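Local atomic coordinates of putative enoyl-CoA hydratase (Streptomyces coelicolor A3, PDB entry 3G64), a protein that belongs to the enoyl-CoA hydratase/isomerase (crotonase) family and probably acts on acyl-CoA thioesters, perhaps hydrating the double bond of enoyl-CoA substrates. Residues M3-T7 / R58-V62; V62-V66 / A213-A217; F146-R152 / L178-T184. All coordinates share one frame; numbering follows the deposited sequence.

Contact 1. Residues M3-T7 / R58-V62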
loop_
_atom_site.group_PDB
_atom_site.type_symbol
_atom_site.label_atom_id
_atom_site.label_comp_id
_atom_site.label_asym_id
_atom_site.label_seq_id
_atom_site.Cartn_x
_atom_site.Cartn_y
_atom_site.Cartn_z
HETATM N N MSE A 3 27.646 0.320 -21.650
HETATM C CA MSE A 3 28.298 -0.682 -20.811
HETATM C C MSE A 3 29.126 -0.006 -19.702
HETATM O O MSE A 3 29.553 1.143 -19.843
HETATM C CB MSE A 3 29.183 -1.596 -21.670
HETATM C CG MSE A 3 29.482 -2.968 -21.064
HETATM SE SE MSE A 3 28.334 -4.396 -21.762
HETATM C CE MSE A 3 29.145 -5.895 -20.838
ATOM N N SER A 4 29.344 -0.717 -18.598
ATOM C CA SER A 4 30.116 -0.179 -17.478
ATOM C C SER A 4 31.582 -0.600 -17.584
ATOM O O SER A 4 31.877 -1.771 -17.830
ATOM C CB SER A 4 29.510 -0.633 -16.144
ATOM O OG SER A 4 30.199 -0.090 -15.026
ATOM N N PRO A 5 32.507 0.364 -17.418
ATOM C CA PRO A 5 33.955 0.110 -17.423
ATOM C C PRO A 5 34.491 -0.409 -16.086
ATOM O O PRO A 5 35.704 -0.627 -15.988
ATOM C CB PRO A 5 34.539 1.503 -17.642
ATOM C CG PRO A 5 33.568 2.403 -16.967
ATOM C CD PRO A 5 32.204 1.789 -17.184
ATOM N N PHE A 6 33.642 -0.580 -15.073
ATOM C CA PHE A 6 34.165 -0.895 -13.738
ATOM C C PHE A 6 34.298 -2.403 -13.493
ATOM O O PHE A 6 33.578 -3.000 -12.686
ATOM C CB PHE A 6 33.369 -0.172 -12.647
ATOM C CG PHE A 6 33.280 1.315 -12.870
ATOM C CD1 PHE A 6 34.427 2.103 -12.837
ATOM C CD2 PHE A 6 32.059 1.926 -13.150
ATOM C CE1 PHE A 6 34.362 3.472 -13.053
ATOM C CE2 PHE A 6 31.983 3.299 -13.370
ATOM C CZ PHE A 6 33.139 4.075 -13.313
ATOM N N THR A 7 35.244 -3.001 -14.210
ATOM C CA THR A 7 35.540 -4.415 -14.091
ATOM C C THR A 7 36.945 -4.545 -13.550
ATOM O O THR A 7 37.733 -3.597 -13.608
ATOM C CB THR A 7 35.506 -5.097 -15.467
ATOM O OG1 THR A 7 36.561 -4.554 -16.285
ATOM C CG2 THR A 7 34.181 -4.836 -16.134
ATOM N N ARG A 58 26.544 -5.432 -12.511
ATOM C CA ARG A 58 27.833 -4.777 -12.373
ATOM C C ARG A 58 28.355 -4.261 -13.709
ATOM O O ARG A 58 29.081 -3.275 -13.748
ATOM C CB ARG A 58 28.856 -5.688 -11.667
ATOM C CG ARG A 58 29.586 -6.656 -12.578
ATOM C CD ARG A 58 30.357 -7.676 -11.740
ATOM N NE ARG A 58 31.080 -8.630 -12.579
ATOM C CZ ARG A 58 31.150 -9.933 -12.323
ATOM N NH1 ARG A 58 30.529 -10.444 -11.258
ATOM N NH2 ARG A 58 31.816 -10.736 -13.146
ATOM N N ARG A 59 27.970 -4.906 -14.803
ATOM C CA ARG A 59 28.417 -4.464 -16.121
ATOM C C ARG A 59 27.402 -3.533 -16.798
ATOM O O ARG A 59 27.644 -3.076 -17.902
ATOM C CB ARG A 59 28.733 -5.655 -17.040
ATOM C CG ARG A 59 29.758 -6.641 -16.490
ATOM C CD ARG A 59 29.977 -7.807 -17.447
ATOM N NE ARG A 59 28.763 -8.107 -18.206
ATOM C CZ ARG A 59 28.585 -9.188 -18.963
ATOM N NH1 ARG A 59 29.546 -10.098 -19.066
ATOM N NH2 ARG A 59 27.440 -9.365 -19.619
ATOM N N ARG A 60 26.291 -3.240 -16.118
ATOM C CA ARG A 60 25.201 -2.446 -16.689
ATOM C C ARG A 60 25.016 -2.851 -18.157
ATOM O O ARG A 60 25.035 -2.031 -19.089
ATOM C CB ARG A 60 25.432 -0.939 -16.507
ATOM C CG ARG A 60 24.137 -0.128 -16.591
ATOM C CD ARG A 60 24.350 1.368 -16.454
ATOM N NE ARG A 60 24.306 1.781 -15.057
ATOM C CZ ARG A 60 23.205 2.170 -14.413
ATOM N NH1 ARG A 60 22.035 2.202 -15.034
ATOM N NH2 ARG A 60 23.273 2.533 -13.136
ATOM N N ALA A 61 24.820 -4.154 -18.321
ATOM C CA ALA A 61 24.993 -4.830 -19.586
ATOM C C ALA A 61 23.805 -4.607 -20.532
ATOM O O ALA A 61 23.976 -4.327 -21.717
ATOM C CB ALA A 61 25.210 -6.331 -19.312
ATOM N N VAL A 62 22.608 -4.699 -19.968
ATOM C CA VAL A 62 21.388 -4.687 -20.725
ATOM C C VAL A 62 20.522 -3.527 -20.262
ATOM O O VAL A 62 20.794 -2.911 -19.227
ATOM C CB VAL A 62 20.655 -6.037 -20.575
ATOM C CG1 VAL A 62 21.627 -7.190 -20.854
ATOM C CG2 VAL A 62 20.057 -6.184 -19.184
#
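Met-3, present as selenomethionine, and Arg-59 run alongside each other with their side chains pointing the same way. The methyl end of Met-3 lies over one face of the Arg-59 guanidinium, its CE 3.5 Å from NE of Arg-59, and that same CE also rests against CB of Arg-59. Two bends make the fit: Met-3 turns at chi2 (99°), and Arg-59, extended as far as CD, turns at chi3 (-31°) to bring a face of its flat group under the methyl. SE of Met-3 comes 4.0 Å from CA of Ala-61, and the CB of Ala-61 lies at the edge of the guanidinium, in its plane. One backbone bond fixes the pairing, Ser-4 N to Arg-59 O at 3.0 Å, with the donor well above the carbonyl plane. Ser-4 turns its CB toward the other segment, 3.6 Å from Arg-58 O and 4.1 Å from CB of Arg-60. The charged end of Arg-59 has its salt-bridge partner in Glu-55 of helix 43-58. This surface contact lays the N-terminal loop over the end of that helix, where Arg-60, with positive phi, closes a Schellman motif before strand 64-69; Arg-60 also reaches Leu-222 and Ala-225 of helix 221-234.

Contact 2. Residues V62-V66 / A213-A217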
loop_
_atom_site.group_PDB
_atom_site.type_symbol
_atom_site.label_atom_id
_atom_site.label_comp_id
_atom_site.label_asym_id
_atom_site.label_seq_id
_atom_site.Cartn_x
_atom_site.Cartn_y
_atom_site.Cartn_z
ATOM N N VAL A 62 22.608 -4.699 -19.968
ATOM C CA VAL A 62 21.388 -4.687 -20.725
ATOM C C VAL A 62 20.522 -3.527 -20.262
ATOM O O VAL A 62 20.794 -2.911 -19.227
ATOM C CB VAL A 62 20.655 -6.037 -20.575
ATOM C CG1 VAL A 62 21.627 -7.190 -20.854
ATOM C CG2 VAL A 62 20.057 -6.184 -19.184
ATOM N N ARG A 63 19.494 -3.228 -21.044
ATOM C CA ARG A 63 18.580 -2.141 -20.750
ATOM C C ARG A 63 17.203 -2.673 -20.413
ATOM O O ARG A 63 16.323 -1.904 -20.066
ATOM C CB ARG A 63 18.509 -1.150 -21.937
ATOM C CG ARG A 63 19.861 -0.534 -22.307
ATOM C CD ARG A 63 19.795 0.599 -23.364
ATOM N NE ARG A 63 19.179 0.233 -24.646
ATOM C CZ ARG A 63 19.772 -0.450 -25.629
ATOM N NH1 ARG A 63 21.018 -0.885 -25.506
ATOM N NH2 ARG A 63 19.102 -0.709 -26.747
ATOM N N ALA A 64 17.019 -3.989 -20.510
ATOM C CA ALA A 64 15.763 -4.634 -20.117
ATOM C C ALA A 64 15.983 -6.128 -20.036
ATOM O O ALA A 64 16.820 -6.696 -20.753
ATOM C CB ALA A 64 14.637 -4.343 -21.119
ATOM N N LEU A 65 15.211 -6.783 -19.182
ATOM C CA LEU A 65 15.307 -8.227 -19.072
ATOM C C LEU A 65 13.917 -8.848 -19.013
ATOM O O LEU A 65 13.033 -8.407 -18.250
ATOM C CB LEU A 65 16.170 -8.613 -17.849
ATOM C CG LEU A 65 16.391 -10.120 -17.613
ATOM C CD1 LEU A 65 17.695 -10.360 -16.858
ATOM C CD2 LEU A 65 15.226 -10.737 -16.869
ATOM N N VAL A 66 13.725 -9.862 -19.843
ATOM C CA VAL A 66 12.507 -10.664 -19.848
ATOM C C VAL A 66 12.791 -11.986 -19.164
ATOM O O VAL A 66 13.784 -12.669 -19.468
ATOM C CB VAL A 66 12.013 -10.943 -21.277
ATOM C CG1 VAL A 66 10.781 -11.863 -21.254
ATOM C CG2 VAL A 66 11.708 -9.632 -22.014
ATOM N N ALA A 213 9.772 -5.029 -23.696
ATOM C CA ALA A 213 11.210 -4.929 -23.393
ATOM C C ALA A 213 11.904 -3.985 -24.358
ATOM O O ALA A 213 12.723 -3.156 -23.975
ATOM C CB ALA A 213 11.868 -6.297 -23.453
ATOM N N ARG A 214 11.578 -4.152 -25.640
ATOM C CA ARG A 214 12.154 -3.339 -26.694
ATOM C C ARG A 214 11.710 -1.867 -26.570
ATOM O O ARG A 214 12.496 -0.958 -26.786
ATOM C CB ARG A 214 11.748 -3.920 -28.072
ATOM C CG ARG A 214 12.341 -3.167 -29.257
ATOM C CD ARG A 214 13.848 -2.980 -29.106
ATOM N NE ARG A 214 14.522 -4.268 -29.144
ATOM C CZ ARG A 214 15.769 -4.482 -28.739
ATOM N NH1 ARG A 214 16.497 -3.484 -28.251
ATOM N NH2 ARG A 214 16.282 -5.707 -28.813
ATOM N N ARG A 215 10.443 -1.643 -26.235
ATOM C CA ARG A 215 9.956 -0.300 -25.964
ATOM C C ARG A 215 10.790 0.376 -24.874
ATOM O O ARG A 215 11.220 1.523 -25.031
ATOM C CB ARG A 215 8.478 -0.322 -25.564
ATOM C CG ARG A 215 7.965 1.060 -25.181
ATOM C CD ARG A 215 6.488 1.106 -24.844
ATOM N NE ARG A 215 6.117 2.480 -24.534
ATOM C CZ ARG A 215 4.972 2.868 -23.978
ATOM N NH1 ARG A 215 4.044 1.991 -23.644
ATOM N NH2 ARG A 215 4.761 4.157 -23.744
ATOM N N LEU A 216 11.023 -0.341 -23.773
ATOM C CA LEU A 216 11.830 0.184 -22.668
ATOM C C LEU A 216 13.282 0.376 -23.098
ATOM O O LEU A 216 13.884 1.394 -22.780
ATOM C CB LEU A 216 11.754 -0.744 -21.441
ATOM C CG LEU A 216 10.413 -0.706 -20.704
ATOM C CD1 LEU A 216 10.199 -1.983 -19.890
ATOM C CD2 LEU A 216 10.343 0.513 -19.805
ATOM N N ALA A 217 13.826 -0.589 -23.845
ATOM C CA ALA A 217 15.233 -0.521 -24.262
ATOM C C ALA A 217 15.489 0.581 -25.304
ATOM O O ALA A 217 16.622 1.009 -25.497
ATOM C CB ALA A 217 15.706 -1.864 -24.797
HETATM O O HOH W 1 15.774 0.800 -19.913
#
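Arg-63 donates from NE to the backbone carbonyl O of Ala-217, 2.8 Å away, in a nearly straight bond (166° at the hydrogen). The oxygen sits almost exactly in the guanidinium plane, and NE in turn approaches in the carbonyl plane, on a lone pair. A second, weak bond runs from NH2 of Arg-63 to the same O at 3.3 Å, making a lopsided fork. The bend at chi3 (-57°) swings the guanidinium round to the carbonyl at the last turn of helix 205-217. Arg-214 comes up on the same charged group, its NH1 4.1 Å from NH2 of Arg-63, but its strongest partners are the carbonyls of Asp-25 and Thr-24. A water bonded to Arg-63 O also makes a weak link to Leu-216 O. Deeper in, the contact turns apolar: CB of Ala-64 meets CB of Ala-213 at 4.1 Å, and CG2 of Val-66 lies 3.6 Å from CB of Ala-213. These small side chains let helix 205-217 pack closely on the main sheet, over strand 64-69 and its neighbours 27-32 and 116-120. The chemistry divides into buried methyls and a polar margin. There a carbonyl at the helix's C-terminal end, together with the carboxylate of Asp-25, a long and weak ion-pair partner of Arg-63, would be expected to offset part of the repulsion between Arg-63 and Arg-214.

Contact 3. Residues F146-R152 / L178-T184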
loop_
_atom_site.group_PDB
_atom_site.type_symbol
_atom_site.label_atom_id
_atom_site.label_comp_id
_atom_site.label_asym_id
_atom_site.label_seq_id
_atom_site.Cartn_x
_atom_site.Cartn_y
_atom_site.Cartn_z
ATOM N N PHE A 146 -1.710 -17.633 -10.637
ATOM C CA PHE A 146 -0.819 -17.446 -9.487
ATOM C C PHE A 146 -1.264 -18.287 -8.305
ATOM O O PHE A 146 -2.470 -18.410 -8.022
ATOM C CB PHE A 146 -0.848 -15.997 -8.988
ATOM C CG PHE A 146 -0.337 -14.987 -9.952
ATOM C CD1 PHE A 146 0.987 -14.559 -9.895
ATOM C CD2 PHE A 146 -1.212 -14.385 -10.873
ATOM C CE1 PHE A 146 1.459 -13.543 -10.770
ATOM C CE2 PHE A 146 -0.750 -13.380 -11.756
ATOM C CZ PHE A 146 0.590 -12.975 -11.710
ATOM N N ALA A 147 -0.301 -18.851 -7.596
ATOM C CA ALA A 147 -0.622 -19.488 -6.335
ATOM C C ALA A 147 0.533 -19.309 -5.356
ATOM O O ALA A 147 1.649 -19.742 -5.611
ATOM C CB ALA A 147 -0.951 -20.996 -6.552
ATOM N N PHE A 148 0.269 -18.631 -4.246
ATOM C CA PHE A 148 1.321 -18.411 -3.234
ATOM C C PHE A 148 1.180 -19.491 -2.205
ATOM O O PHE A 148 0.662 -19.247 -1.122
ATOM C CB PHE A 148 1.166 -17.010 -2.624
ATOM C CG PHE A 148 1.428 -15.905 -3.614
ATOM C CD1 PHE A 148 2.718 -15.407 -3.792
ATOM C CD2 PHE A 148 0.409 -15.407 -4.400
ATOM C CE1 PHE A 148 2.971 -14.389 -4.722
ATOM C CE2 PHE A 148 0.660 -14.384 -5.338
ATOM C CZ PHE A 148 1.951 -13.881 -5.488
ATOM N N LEU A 149 1.598 -20.701 -2.571
ATOM C CA LEU A 149 1.182 -21.897 -1.861
ATOM C C LEU A 149 2.196 -22.457 -0.824
ATOM O O LEU A 149 2.180 -23.632 -0.492
ATOM C CB LEU A 149 0.731 -22.959 -2.869
ATOM C CG LEU A 149 1.660 -23.156 -4.054
ATOM C CD1 LEU A 149 3.089 -23.491 -3.537
ATOM C CD2 LEU A 149 1.103 -24.247 -4.983
ATOM N N PHE A 150 3.063 -21.599 -0.290
ATOM C CA PHE A 150 3.998 -22.051 0.753
ATOM C C PHE A 150 3.365 -22.757 1.946
ATOM O O PHE A 150 3.901 -23.768 2.442
ATOM C CB PHE A 150 4.827 -20.839 1.218
ATOM C CG PHE A 150 5.468 -20.127 0.067
ATOM C CD1 PHE A 150 6.528 -20.719 -0.604
ATOM C CD2 PHE A 150 4.948 -18.937 -0.405
ATOM C CE1 PHE A 150 7.102 -20.102 -1.708
ATOM C CE2 PHE A 150 5.522 -18.301 -1.502
ATOM C CZ PHE A 150 6.616 -18.886 -2.143
ATOM N N THR A 151 2.246 -22.240 2.446
ATOM C CA THR A 151 1.665 -22.878 3.620
ATOM C C THR A 151 1.202 -24.309 3.291
ATOM O O THR A 151 1.062 -25.143 4.189
ATOM C CB THR A 151 0.509 -22.080 4.226
ATOM O OG1 THR A 151 -0.540 -21.973 3.274
ATOM C CG2 THR A 151 0.955 -20.675 4.685
ATOM N N ARG A 152 0.963 -24.603 2.007
ATOM C CA ARG A 152 0.564 -25.978 1.642
ATOM C C ARG A 152 1.692 -26.994 1.778
ATOM O O ARG A 152 1.429 -28.211 1.719
ATOM C CB ARG A 152 0.087 -26.076 0.193
ATOM C CG ARG A 152 -0.853 -25.011 -0.173
ATOM C CD ARG A 152 -2.212 -25.456 -0.082
ATOM N NE ARG A 152 -3.059 -24.524 -0.822
ATOM C CZ ARG A 152 -4.319 -24.770 -1.150
ATOM N NH1 ARG A 152 -4.858 -25.939 -0.851
ATOM N NH2 ARG A 152 -5.035 -23.853 -1.763
ATOM N N LEU A 178 -4.244 -14.408 0.126
ATOM C CA LEU A 178 -3.485 -15.141 -0.877
ATOM C C LEU A 178 -2.388 -15.990 -0.218
ATOM O O LEU A 178 -2.182 -17.155 -0.560
ATOM C CB LEU A 178 -2.844 -14.144 -1.846
ATOM C CG LEU A 178 -3.606 -13.911 -3.157
ATOM C CD1 LEU A 178 -5.028 -13.516 -2.852
ATOM C CD2 LEU A 178 -2.873 -12.810 -3.966
ATOM N N LEU A 179 -1.667 -15.375 0.711
ATOM C CA LEU A 179 -0.521 -16.037 1.335
ATOM C C LEU A 179 -0.938 -17.050 2.375
ATOM O O LEU A 179 -0.290 -18.065 2.552
ATOM C CB LEU A 179 0.412 -15.015 1.987
ATOM C CG LEU A 179 1.169 -14.123 0.993
ATOM C CD1 LEU A 179 2.009 -13.096 1.754
ATOM C CD2 LEU A 179 2.038 -14.987 0.118
HETATM N N MSE A 180 -2.009 -16.803 3.099
HETATM C CA MSE A 180 -2.304 -17.816 4.093
HETATM C C MSE A 180 -3.014 -19.066 3.562
HETATM O O MSE A 180 -2.745 -20.174 4.017
HETATM C CB MSE A 180 -3.076 -17.249 5.246
HETATM C CG MSE A 180 -2.431 -17.814 6.484
HETATM SE SE MSE A 180 -3.402 -17.404 8.030
HETATM C CE MSE A 180 -3.091 -15.508 7.966
ATOM N N LEU A 181 -3.928 -18.890 2.623
ATOM C CA LEU A 181 -4.690 -20.047 2.128
ATOM C C LEU A 181 -4.038 -20.703 0.916
ATOM O O LEU A 181 -4.283 -21.871 0.641
ATOM C CB LEU A 181 -6.120 -19.620 1.759
ATOM C CG LEU A 181 -6.983 -19.086 2.925
ATOM C CD1 LEU A 181 -8.355 -18.530 2.448
ATOM C CD2 LEU A 181 -7.169 -20.185 3.934
ATOM N N GLY A 182 -3.259 -19.929 0.155
ATOM C CA GLY A 182 -2.578 -20.478 -1.001
ATOM C C GLY A 182 -3.507 -20.899 -2.144
ATOM O O GLY A 182 -3.155 -21.784 -2.916
ATOM N N ASP A 183 -4.682 -20.283 -2.252
ATOM C CA ASP A 183 -5.613 -20.600 -3.343
ATOM C C ASP A 183 -5.193 -19.955 -4.664
ATOM O O ASP A 183 -4.549 -18.901 -4.706
ATOM C CB ASP A 183 -7.046 -20.170 -2.990
ATOM C CG ASP A 183 -7.713 -21.104 -1.967
ATOM O OD1 ASP A 183 -7.252 -22.258 -1.812
ATOM O OD2 ASP A 183 -8.700 -20.688 -1.311
ATOM N N THR A 184 -5.574 -20.594 -5.757
ATOM C CA THR A 184 -5.268 -20.085 -7.089
ATOM C C THR A 184 -5.950 -18.750 -7.393
ATOM O O THR A 184 -7.114 -18.531 -7.065
ATOM C CB THR A 184 -5.622 -21.151 -8.172
ATOM O OG1 THR A 184 -4.768 -22.268 -7.970
ATOM C CG2 THR A 184 -5.389 -20.617 -9.590
HETATM O O HOH W 2 -2.282 -17.812 -3.445
HETATM O O HOH W 3 1.421 -19.562 1.363
#
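The Arg-152 guanidinium has Leu-181 O over one face and Gly-182 O and Asp-183 OD1 at its edge, close to its plane. Here, in the crotonase fold, strand 145-147 leads through an inverse gamma turn at Phe-148 into a short 3-10 segment that packs against the end of helix 172-181. The Phe-148 ring is met obliquely by CD2 of Leu-178 and CD2 of Leu-179, the latter 3.5 Å from Phe-148 CB, while a water lies at the ring's edge, in plane. NH2 of Arg-152 bonds to Gly-182 O at 3.0 Å, well above that carbonyl's plane, and forms a salt bridge with OD1 of Asp-183 at 2.7 Å; guanidinium and carboxylate planes lie 55° apart. The chain of Arg-152 bends at chi2 (-98°), which carries the group back over the helix end. OD1 also pairs with Arg-215 of the third subunit, so this charge pair lies at a subunit interface. Gly-182, with positive phi, ends the helix and brings its CA to 3.5 Å from Phe-148 O, a CA-H...O contact. Each of two waters stitches the segments together by three bonds. One of them accepts from Thr-151 N and donates to Phe-148 O and to Leu-179 O, both 2.6 Å away.

Overall arrangement
From the N terminus, contact 1 closes first, bringing the leading loop 3-7 back onto 58-62, after strands 19-24 and 27-32 and helix 43-58. Val-62 belongs to contact 2 as well, so the second loop opens where the first ends and runs on to the C-terminal end of helix 205-217, with 146 residues between its segments. Contact 3 falls entirely within that long loop and closes a much shorter one. None of the loops cross. Contacts 1 and 2 hold the N-terminal loop and helix 205-217 around the entry to strand 64-69 of the main sheet. Contact 3 joins strand 145-147 of the smaller sheet to the end of helix 172-181 on the opposite side of the chain's centre, about 31 Å from contact 2, centre to centre.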